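Side-chain contacts in alpha-L-rhamnosidase (Aspergillus terreus, PDB 6GSZ), which probably hydrolyses terminal non-reducing alpha-L-rhamnose residues from alpha-L-rhamnosides: residues I684-Q687 with N688-V692; T722-S726 with W727-V731; G768-L771 with H772-G776. All coordinates share one frame; numbering follows the deposited sequence.

Contact 1. Residues I684-Q687 with N688-V692; sequences IIKQ and NDYKV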
loop_
_atom_site.group_PDB
_atom_site.type_symbol
_atom_site.label_atom_id
_atom_site.label_comp_id
_atom_site.label_asym_id
_atom_site.label_seq_id
_atom_site.Cartn_x
_atom_site.Cartn_y
_atom_site.Cartn_z
ATOM N N ILE A 684 24.010 19.504 -17.189
ATOM C CA ILE A 684 22.614 19.903 -17.519
ATOM C C ILE A 684 21.869 20.296 -16.234
ATOM O O ILE A 684 21.141 21.296 -16.236
ATOM C CB ILE A 684 21.882 18.772 -18.279
ATOM C CG1 ILE A 684 22.341 18.713 -19.738
ATOM C CG2 ILE A 684 20.373 18.924 -18.158
ATOM C CD1 ILE A 684 22.280 17.321 -20.346
ATOM N N ILE A 685 22.059 19.516 -15.162
ATOM C CA ILE A 685 21.427 19.793 -13.880
ATOM C C ILE A 685 21.911 21.144 -13.330
ATOM O O ILE A 685 21.124 21.958 -12.868
ATOM C CB ILE A 685 21.668 18.624 -12.915
ATOM C CG1 ILE A 685 20.892 17.385 -13.377
ATOM C CG2 ILE A 685 21.367 19.016 -11.484
ATOM C CD1 ILE A 685 21.340 16.079 -12.710
ATOM N N LYS A 686 23.227 21.365 -13.383
ATOM C CA LYS A 686 23.835 22.607 -12.872
ATOM C C LYS A 686 23.322 23.824 -13.659
ATOM O O LYS A 686 23.004 24.872 -13.053
ATOM C CB LYS A 686 25.365 22.482 -12.846
ATOM C CG LYS A 686 26.111 23.730 -12.416
ATOM C CD LYS A 686 27.628 23.572 -12.451
ATOM C CE LYS A 686 28.329 24.875 -12.085
ATOM N NZ LYS A 686 29.782 24.706 -11.829
ATOM N N GLN A 687 23.213 23.690 -14.983
ATOM C CA GLN A 687 22.761 24.782 -15.843
ATOM C C GLN A 687 21.268 25.051 -15.615
ATOM O O GLN A 687 20.816 26.137 -15.855
ATOM C CB GLN A 687 23.106 24.496 -17.303
ATOM C CG GLN A 687 24.608 24.473 -17.575
ATOM C CD GLN A 687 25.387 25.650 -17.024
ATOM O OE1 GLN A 687 26.361 25.498 -16.270
ATOM N NE2 GLN A 687 24.968 26.849 -17.404
ATOM N N ASN A 688 20.548 24.067 -15.069
ATOM C CA ASN A 688 19.146 24.232 -14.693
ATOM C C ASN A 688 18.984 24.695 -13.245
ATOM O O ASN A 688 17.894 24.582 -12.690
ATOM C CB ASN A 688 18.414 22.898 -14.883
ATOM C CG ASN A 688 16.919 23.055 -15.068
ATOM O OD1 ASN A 688 16.503 23.933 -15.819
ATOM N ND2 ASN A 688 16.120 22.195 -14.433
ATOM N N ASP A 689 20.034 25.218 -12.610
ATOM C CA ASP A 689 20.016 25.674 -11.210
ATOM C C ASP A 689 19.539 24.554 -10.278
ATOM O O ASP A 689 18.887 24.800 -9.264
ATOM C CB ASP A 689 19.188 26.952 -11.063
ATOM C CG ASP A 689 19.808 28.189 -11.682
ATOM O OD1 ASP A 689 21.055 28.288 -11.691
ATOM O OD2 ASP A 689 19.033 29.029 -12.152
ATOM N N TYR A 690 19.911 23.313 -10.624
ATOM C CA TYR A 690 19.661 22.109 -9.818
ATOM C C TYR A 690 18.164 21.795 -9.658
ATOM O O TYR A 690 17.803 20.968 -8.822
ATOM C CB TYR A 690 20.341 22.177 -8.447
ATOM C CG TYR A 690 21.850 22.199 -8.562
ATOM C CD1 TYR A 690 22.582 21.028 -8.701
ATOM C CD2 TYR A 690 22.555 23.400 -8.578
ATOM C CE1 TYR A 690 23.966 21.034 -8.813
ATOM C CE2 TYR A 690 23.942 23.417 -8.696
ATOM C CZ TYR A 690 24.647 22.229 -8.798
ATOM O OH TYR A 690 26.018 22.196 -8.879
ATOM N N LYS A 691 17.323 22.390 -10.486
ATOM C CA LYS A 691 15.891 22.085 -10.482
ATOM C C LYS A 691 15.668 20.750 -11.185
ATOM O O LYS A 691 16.339 20.386 -12.164
ATOM C CB LYS A 691 15.103 23.185 -11.184
ATOM C CG LYS A 691 15.176 24.521 -10.471
ATOM C CD LYS A 691 14.599 25.676 -11.246
ATOM C CE LYS A 691 14.554 26.932 -10.404
ATOM N NZ LYS A 691 15.468 27.972 -10.926
ATOM N N VAL A 692 14.716 19.991 -10.658
ATOM C CA VAL A 692 14.402 18.656 -11.184
ATOM C C VAL A 692 13.841 18.807 -12.589
ATOM O O VAL A 692 13.044 19.727 -12.861
ATOM C CB VAL A 692 13.389 17.903 -10.306
ATOM C CG1 VAL A 692 13.798 17.877 -8.857
ATOM C CG2 VAL A 692 11.988 18.463 -10.454
HETATM O O HOH W 1 23.711 26.508 -10.950
#

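Contact 2. Residues T722-S726 with W727-V731; sequences TEVPS and WLYQV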
loop_
_atom_site.group_PDB
_atom_site.type_symbol
_atom_site.label_atom_id
_atom_site.label_comp_id
_atom_site.label_asym_id
_atom_site.label_seq_id
_atom_site.Cartn_x
_atom_site.Cartn_y
_atom_site.Cartn_z
ATOM N N THR A 722 14.661 24.841 -3.152
ATOM C CA THR A 722 13.349 25.149 -2.633
ATOM C C THR A 722 12.465 25.874 -3.640
ATOM O O THR A 722 11.282 26.106 -3.312
ATOM C CB THR A 722 13.434 25.956 -1.339
ATOM O OG1 THR A 722 14.162 27.153 -1.615
ATOM C CG2 THR A 722 14.097 25.165 -0.237
ATOM N N GLU A 723 13.003 26.236 -4.811
ATOM C CA GLU A 723 12.211 26.858 -5.863
ATOM C C GLU A 723 11.623 25.790 -6.780
ATOM O O GLU A 723 12.131 24.715 -6.894
ATOM C CB GLU A 723 13.039 27.880 -6.659
ATOM C CG GLU A 723 13.494 29.061 -5.829
ATOM C CD GLU A 723 13.878 30.266 -6.674
ATOM O OE1 GLU A 723 14.270 30.077 -7.878
ATOM O OE2 GLU A 723 13.774 31.398 -6.148
ATOM N N VAL A 724 10.488 26.105 -7.406
ATOM C CA VAL A 724 9.820 25.172 -8.292
ATOM C C VAL A 724 10.619 25.033 -9.583
ATOM O O VAL A 724 11.159 26.035 -10.087
ATOM C CB VAL A 724 8.378 25.643 -8.542
ATOM C CG1 VAL A 724 8.307 26.906 -9.382
ATOM C CG2 VAL A 724 7.522 24.568 -9.191
ATOM N N PRO A 725 10.729 23.834 -10.199
ATOM C CA PRO A 725 10.311 22.539 -9.640
ATOM C C PRO A 725 11.391 21.867 -8.779
ATOM O O PRO A 725 12.581 21.826 -9.174
ATOM C CB PRO A 725 10.074 21.735 -10.932
ATOM C CG PRO A 725 11.126 22.198 -11.876
ATOM C CD PRO A 725 11.253 23.678 -11.569
ATOM N N SER A 726 10.986 21.297 -7.647
ATOM C CA SER A 726 11.862 20.605 -6.717
ATOM C C SER A 726 10.992 19.925 -5.657
ATOM O O SER A 726 9.784 20.179 -5.572
ATOM C CB SER A 726 12.838 21.555 -6.037
ATOM O OG SER A 726 12.126 22.462 -5.214
ATOM N N TRP A 727 11.576 19.064 -4.847
ATOM C CA TRP A 727 10.837 18.455 -3.731
ATOM C C TRP A 727 10.522 19.453 -2.608
ATOM O O TRP A 727 9.393 19.524 -2.125
ATOM C CB TRP A 727 11.595 17.268 -3.172
ATOM C CG TRP A 727 11.711 16.130 -4.126
ATOM C CD1 TRP A 727 10.816 15.122 -4.295
ATOM C CD2 TRP A 727 12.810 15.832 -5.003
ATOM N NE1 TRP A 727 11.240 14.258 -5.266
ATOM C CE2 TRP A 727 12.480 14.652 -5.697
ATOM C CE3 TRP A 727 14.020 16.464 -5.289
ATOM C CZ2 TRP A 727 13.316 14.089 -6.660
ATOM C CZ3 TRP A 727 14.845 15.914 -6.245
ATOM C CH2 TRP A 727 14.498 14.739 -6.911
ATOM N N LEU A 728 11.514 20.242 -2.189
ATOM C CA LEU A 728 11.322 21.092 -1.015
ATOM C C LEU A 728 10.475 22.313 -1.343
ATOM O O LEU A 728 9.962 22.931 -0.412
ATOM C CB LEU A 728 12.674 21.514 -0.421
ATOM C CG LEU A 728 13.519 20.380 0.112
ATOM C CD1 LEU A 728 14.740 20.920 0.854
ATOM C CD2 LEU A 728 12.734 19.416 0.973
ATOM N N TYR A 729 10.297 22.635 -2.626
ATOM C CA TYR A 729 9.303 23.664 -2.962
ATOM C C TYR A 729 7.958 23.270 -2.358
ATOM O O TYR A 729 7.250 24.093 -1.806
ATOM C CB TYR A 729 9.186 23.830 -4.470
ATOM C CG TYR A 729 7.978 24.598 -4.921
ATOM C CD1 TYR A 729 7.932 25.962 -4.762
ATOM C CD2 TYR A 729 6.894 23.969 -5.503
ATOM C CE1 TYR A 729 6.826 26.686 -5.172
ATOM C CE2 TYR A 729 5.776 24.663 -5.923
ATOM C CZ TYR A 729 5.743 26.040 -5.755
ATOM O OH TYR A 729 4.646 26.744 -6.163
ATOM N N GLN A 730 7.597 21.994 -2.521
ATOM C CA GLN A 730 6.278 21.565 -2.041
ATOM C C GLN A 730 6.213 21.689 -0.509
ATOM O O GLN A 730 5.188 22.086 0.031
ATOM C CB GLN A 730 5.957 20.137 -2.517
ATOM C CG GLN A 730 6.137 19.954 -4.009
ATOM C CD GLN A 730 5.651 18.638 -4.568
ATOM O OE1 GLN A 730 5.530 17.650 -3.841
ATOM N NE2 GLN A 730 5.380 18.606 -5.874
ATOM N N VAL A 731 7.348 21.484 0.175
ATOM C CA VAL A 731 7.440 21.586 1.629
ATOM C C VAL A 731 7.283 23.061 2.082
ATOM O O VAL A 731 6.529 23.390 3.024
ATOM C CB VAL A 731 8.772 20.977 2.129
ATOM C CG1 VAL A 731 8.945 21.219 3.613
ATOM C CG2 VAL A 731 8.804 19.464 1.852
#

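Contact 3. Residues G768-L771 with H772-G776; sequences GSWL and HEVIG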
loop_
_atom_site.group_PDB
_atom_site.type_symbol
_atom_site.label_atom_id
_atom_site.label_comp_id
_atom_site.label_asym_id
_atom_site.label_seq_id
_atom_site.Cartn_x
_atom_site.Cartn_y
_atom_site.Cartn_z
ATOM N N GLY A 768 12.297 9.054 -1.683
ATOM C CA GLY A 768 12.468 8.522 -0.355
ATOM C C GLY A 768 13.545 7.452 -0.304
ATOM O O GLY A 768 14.306 7.358 0.682
ATOM N N SER A 769 13.607 6.601 -1.326
ATOM C CA SER A 769 14.624 5.534 -1.343
ATOM C C SER A 769 16.040 6.084 -1.319
ATOM O O SER A 769 16.929 5.404 -0.819
ATOM C CB SER A 769 14.447 4.582 -2.506
ATOM O OG SER A 769 14.589 5.222 -3.748
ATOM N N TRP A 770 16.242 7.269 -1.896
ATOM C CA TRP A 770 17.576 7.881 -1.856
ATOM C C TRP A 770 17.873 8.349 -0.427
ATOM O O TRP A 770 19.016 8.239 0.071
ATOM C CB TRP A 770 17.700 9.030 -2.862
ATOM C CG TRP A 770 19.110 9.441 -3.148
ATOM C CD1 TRP A 770 19.908 8.886 -4.094
ATOM C CD2 TRP A 770 19.835 10.520 -2.545
ATOM N NE1 TRP A 770 21.121 9.508 -4.081
ATOM C CE2 TRP A 770 21.124 10.487 -3.125
ATOM C CE3 TRP A 770 19.570 11.464 -1.544
ATOM C CZ2 TRP A 770 22.114 11.401 -2.774
ATOM C CZ3 TRP A 770 20.557 12.360 -1.200
ATOM C CH2 TRP A 770 21.807 12.333 -1.815
ATOM N N LEU A 771 16.884 8.917 0.256
ATOM C CA LEU A 771 17.052 9.269 1.671
ATOM C C LEU A 771 17.440 8.031 2.486
ATOM O O LEU A 771 18.368 8.047 3.297
ATOM C CB LEU A 771 15.775 9.885 2.234
ATOM C CG LEU A 771 15.180 11.074 1.481
ATOM C CD1 LEU A 771 13.946 11.611 2.199
ATOM C CD2 LEU A 771 16.097 12.195 1.174
ATOM N N HIS A 772 16.775 6.920 2.222
ATOM C CA HIS A 772 16.992 5.707 2.995
ATOM C C HIS A 772 18.381 5.131 2.697
ATOM O O HIS A 772 19.069 4.651 3.638
ATOM C CB HIS A 772 15.918 4.639 2.701
ATOM C CG HIS A 772 14.501 5.078 2.913
ATOM N ND1 HIS A 772 13.487 4.556 2.144
ATOM C CD2 HIS A 772 13.945 5.956 3.780
ATOM C CE1 HIS A 772 12.354 5.108 2.566
ATOM N NE2 HIS A 772 12.599 5.969 3.569
ATOM N N GLU A 773 18.682 4.996 1.395
ATOM C CA GLU A 773 19.829 4.168 0.966
ATOM C C GLU A 773 21.149 4.945 0.900
ATOM O O GLU A 773 22.204 4.329 1.011
ATOM C CB GLU A 773 19.598 3.568 -0.420
ATOM C CG GLU A 773 18.372 2.659 -0.486
ATOM C CD GLU A 773 18.202 1.965 -1.832
ATOM O OE1 GLU A 773 19.141 2.019 -2.676
ATOM O OE2 GLU A 773 17.101 1.440 -2.070
ATOM N N VAL A 774 21.097 6.246 0.679
ATOM C CA VAL A 774 22.310 7.018 0.460
ATOM C C VAL A 774 22.569 7.937 1.659
ATOM O O VAL A 774 23.645 7.888 2.258
ATOM C CB VAL A 774 22.276 7.776 -0.882
ATOM C CG1 VAL A 774 23.531 8.580 -1.050
ATOM C CG2 VAL A 774 22.121 6.811 -2.052
ATOM N N ILE A 775 21.597 8.757 2.055
ATOM C CA ILE A 775 21.771 9.566 3.297
ATOM C C ILE A 775 21.857 8.611 4.494
ATOM O O ILE A 775 22.757 8.717 5.333
ATOM C CB ILE A 775 20.660 10.608 3.505
ATOM C CG1 ILE A 775 20.518 11.540 2.296
ATOM C CG2 ILE A 775 20.928 11.390 4.790
ATOM C CD1 ILE A 775 19.454 12.601 2.474
ATOM N N GLY A 776 20.932 7.646 4.550
ATOM C CA GLY A 776 20.892 6.664 5.632
ATOM C C GLY A 776 21.815 5.486 5.410
ATOM O O GLY A 776 22.070 4.726 6.345
#

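Contact 1. Residues I684-Q687 with N688-V692
I685 O takes the backbone N-H of Y690 at 2.9 Å. The next carbonyl, K686 O, takes D689 N at 3.0 Å. D689 has positive phi (55°). Together these mark a Schellman motif, with D689 as its C-prime residue, and it ends helix 671-687. N688 N makes weak bonds to both I684 O and I685 O, so I685 O serves two donors. K686 O has further help from a water, which donates to it and also to D689 OD1. The chain then makes a type I' turn from N688 to K691, and K691 N bonds to N688 O. The N688 side chain braces this turn. Its CG is anti to the backbone N (chi1 -157°), beside the carbonyl carbon, and ND2 donates to K691 O at 2.9 Å. K691 O lies close to the amide plane, but the donor stands above the carbonyl plane. The same oxygen also bonds Q656 NE2. The Y690 ring folds back over the helix end. K686 CA lies over one face, 4.2 Å from the ring centroid and offset toward the rim. I685 CG2 meets Y690 CD1 obliquely at 3.6 Å. The helix end lies at the surface and touches two other helices. I684, I685 and N688 touch helix 656-664, while I685 and Y690 touch helix 712-719.

Contact 2. Residues T722-S726 with W727-V731
A cis peptide bond precedes P725, and the loop T722-S726 runs back alongside the first turn of helix 727-732, with T722 CA 4.3 Å from Y729 CA. S726 is the N-cap of this helix. Its OG accepts the backbone N-H of Y729 at 3.2 Å, with an N-H...O angle of 146°. The chi1 of S726 (65°) sets OG between its own N and carbonyl carbon, facing the first turn. E723 O, 2.8 Å from S726 OG, and Q721 O, just before the segment, are both acceptors within reach of its single proton. OG thus faces loop carbonyls as well as the helix. The Y729 side chain leans on the same loop. V724 lies beside it, pointing the same way, and sets its CB over the centre of one ring face. V724 CG2 adds a contact of 3.7 Å to Y729 CE2. Beyond the ring, Y729 OH bonds M745 O. T722 CG2 rests on L728 CB at 3.9 Å. The indole nitrogen of W727, NE1, bonds V764 O, and the W727 ring meets W742 edge-to-face. T722 O lies at the ring edge of Y729, in its plane, and also receives a CA-H...O contact from Y729 CA at 3.2 Å.

Contact 3. Residues G768-L771 with H772-G776
W770 has CG trans to its backbone N (chi1 -164°), and this swings the indole forward along the helix to V774 and I775. V774 has CG1 trans to N (chi1 179°), which places both methyls by the indole. CG2 lies over the five-membered ring, 3.8 Å from its centroid, while CG1 touches W770 CZ2 at 3.6 Å. V774 CB also lies above the indole plane, toward the rim. I775 crosses the indole at about a right angle, and its CG1 meets CZ3 obliquely. Farther out, I775 CD1 reaches L771 CD2 at 3.6 Å, the two side chains lying alongside each other. The backbone begins as an alpha-helix. H772 N bonds G768 O, and E773 N bonds S769 O. It then widens to a pi-type turn at 772-775. W770 O is the shared acceptor there: V774 N reaches it at 2.9 Å and I775 N at 3.3 Å. G776 N continues the wider spacing by bonding L771 O. This helix belongs to the six-hairpin glycosidase domain, and its side chains meet helices 471-484, 699-708 and 712-719. G768 O stands 3.1 Å above the H772 ring plane, over its centre. That carbonyl is already used by H772 N. The ring nitrogen NE2 bonds H443 NE2, and F483 stacks on the ring. E773 CG lies 3.1 Å from S769 O. The other polar ends also pair with neighbouring helices: E773 OE1 forms a salt bridge with R479 NH2, W770 NE1 bonds S707 OG, and S769 OG is hydrogen-bonded to H704 NE2.

How the contacts relate
All three contacts are local and lie in the six-hairpin glycosidase domain. Contact 1 is at the surface and closes a helix. Contact 2 is buried and opens one. Contact 3 is buried too and runs along a helix that widens near its end. Contacts 1 and 2 touch: V692 N is 3.2 Å from P725 O, a probable hydrogen bond. Contact 3 touches neither, but all three meet helix 712-719, and W727 and W770 both meet F715 there. Contact 1 is mostly main-chain hydrogen bonds with one tyrosine ring. A serine cap and one aromatic face serve contact 2, whereas contact 3 combines aliphatic packing on an indole with polar ends paired to other helices.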